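PDB 3U7Z: putative metal binding protein RUMGNA_00854 from Ruminococcus gnavus, which binds calcium ions, though its biological role is unknown, and has a domain related to ubiquitin. Local coordinates for residues T27-Y31 with L32-L36. Residues are numbered along the deposited sequence; the frame is centred on the assembly and turned at random.
Sequences TDAKY and LGEVL
Tyr31, at the N-cap position, hands its carbonyl to the first turn of helix 32-38, where the loop leaving strand 20-27 enters the helix of this ubiquitin-clan domain. Two weak hydrogen bonds reach Tyr31 O. The one from Val35 N to Tyr31 O, 3.4 Å long, is fairly straight (158°). The other, from Glu34 N to Tyr31 O at 3.2 Å, is strongly bent (125°). Leu36 N to Leu32 O, 3.0 Å, is the next bond of the helix. Upstream, Thr27 closes an ST turn that spans Thr27 to Ala29. A chi1 of 177° swings Thr27 OG1 beside the carbonyl carbon, where Ala29 N reaches it at 2.9 Å. The carbonyl of Ala29 is taken by Lys7 NZ and the backbone of Lys30 pairs with Val87, whereas Tyr31 N, buried here, has no partner in the model. Between the two polar arrangements, the Ala29 methyl is wedged against the helix. In the conformer given, one of two, Glu34 runs alongside this methyl, a doubtful detail. Val35, which also packs on Ile9 of strand 7-14, meets the methyl through one branch, Val35 CG2 lying 3.5 Å from Ala29 CB.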
loop_
_atom_site.group_PDB
_atom_site.type_symbol
_atom_site.label_atom_id
_atom_site.label_comp_id
_atom_site.label_asym_id
_atom_site.label_seq_id
_atom_site.Cartn_x
_atom_site.Cartn_y
_atom_site.Cartn_z
ATOM N N THR A 27 -14.984 -2.709 2.381
ATOM C CA THR A 27 -14.539 -3.756 1.456
ATOM C C THR A 27 -14.815 -5.139 2.007
ATOM O O THR A 27 -14.729 -5.342 3.183
ATOM C CB THR A 27 -13.005 -3.577 1.135
ATOM O OG1 THR A 27 -12.556 -4.637 0.298
ATOM C CG2 THR A 27 -12.163 -3.588 2.425
ATOM N N ASP A 28 -15.100 -6.087 1.114
ATOM C CA ASP A 28 -15.186 -7.519 1.474
ATOM C C ASP A 28 -13.944 -8.275 1.021
ATOM O O ASP A 28 -13.896 -9.511 1.081
ATOM C CB ASP A 28 -16.470 -8.180 0.927
ATOM C CG ASP A 28 -16.962 -7.543 -0.370
ATOM O OD1 ASP A 28 -16.167 -7.507 -1.337
ATOM O OD2 ASP A 28 -18.115 -7.034 -0.404
ATOM N N ALA A 29 -12.929 -7.524 0.599
ATOM C CA ALA A 29 -11.647 -8.083 0.192
ATOM C C ALA A 29 -10.948 -8.832 1.312
ATOM O O ALA A 29 -11.011 -8.478 2.512
ATOM C CB ALA A 29 -10.735 -6.980 -0.314
ATOM N N LYS A 30 -10.272 -9.895 0.901
ATOM C CA LYS A 30 -9.508 -10.680 1.795
ATOM C C LYS A 30 -8.151 -10.039 1.933
ATOM O O LYS A 30 -7.616 -10.099 3.003
ATOM C CB LYS A 30 -9.383 -12.129 1.265
ATOM C CG LYS A 30 -8.454 -13.075 2.058
ATOM C CD LYS A 30 -8.931 -13.460 3.448
ATOM C CE LYS A 30 -8.061 -14.578 4.040
ATOM N NZ LYS A 30 -8.064 -14.553 5.531
ATOM N N TYR A 31 -7.610 -9.446 0.851
ATOM C CA TYR A 31 -6.214 -8.986 0.840
ATOM C C TYR A 31 -6.054 -7.550 0.432
ATOM O O TYR A 31 -6.836 -7.011 -0.305
ATOM C CB TYR A 31 -5.353 -9.859 -0.086
ATOM C CG TYR A 31 -5.292 -11.297 0.407
ATOM C CD1 TYR A 31 -4.497 -11.644 1.484
ATOM C CD2 TYR A 31 -6.051 -12.307 -0.199
ATOM C CE1 TYR A 31 -4.425 -12.953 1.982
ATOM C CE2 TYR A 31 -5.989 -13.640 0.282
ATOM C CZ TYR A 31 -5.184 -13.940 1.372
ATOM O OH TYR A 31 -5.125 -15.225 1.831
ATOM N N LEU A 32 -4.974 -6.954 0.934
ATOM C CA LEU A 32 -4.779 -5.527 0.773
ATOM C C LEU A 32 -4.612 -5.142 -0.675
ATOM O O LEU A 32 -5.119 -4.151 -1.096
ATOM C CB LEU A 32 -3.556 -5.031 1.562
ATOM C CG LEU A 32 -3.191 -3.526 1.461
ATOM C CD1 LEU A 32 -4.358 -2.669 1.957
ATOM C CD2 LEU A 32 -1.898 -3.273 2.222
ATOM N N GLY A 33 -3.942 -5.987 -1.456
ATOM C CA GLY A 33 -3.760 -5.624 -2.882
ATOM C C GLY A 33 -5.065 -5.467 -3.645
ATOM O O GLY A 33 -5.181 -4.570 -4.508
ATOM N N GLU A 34 -6.056 -6.319 -3.312
ATOM C CA GLU A 34 -7.373 -6.268 -3.935
ATOM C C GLU A 34 -8.042 -4.927 -3.595
ATOM O O GLU A 34 -8.657 -4.265 -4.469
ATOM C CB GLU A 34 -8.230 -7.476 -3.467
ATOM C CG GLU A 34 -9.675 -7.437 -3.933
ATOM C CD GLU A 34 -10.531 -8.577 -3.368
ATOM O OE1 GLU A 34 -9.998 -9.476 -2.682
ATOM O OE2 GLU A 34 -11.763 -8.558 -3.615
ATOM N N VAL A 35 -7.884 -4.501 -2.351
ATOM C CA VAL A 35 -8.438 -3.240 -1.928
ATOM C C VAL A 35 -7.802 -2.079 -2.683
ATOM O O VAL A 35 -8.498 -1.211 -3.207
ATOM C CB VAL A 35 -8.268 -2.993 -0.408
ATOM C CG1 VAL A 35 -8.936 -1.678 -0.069
ATOM C CG2 VAL A 35 -8.791 -4.160 0.477
ATOM N N LEU A 36 -6.476 -2.105 -2.755
ATOM C CA LEU A 36 -5.749 -0.995 -3.398
ATOM C C LEU A 36 -6.118 -0.900 -4.869
ATOM O O LEU A 36 -6.360 0.209 -5.435
ATOM C CB LEU A 36 -4.271 -1.228 -3.226
ATOM C CG LEU A 36 -3.709 -1.245 -1.798
ATOM C CD1 LEU A 36 -2.220 -1.659 -1.711
ATOM C CD2 LEU A 36 -3.944 0.099 -1.144
#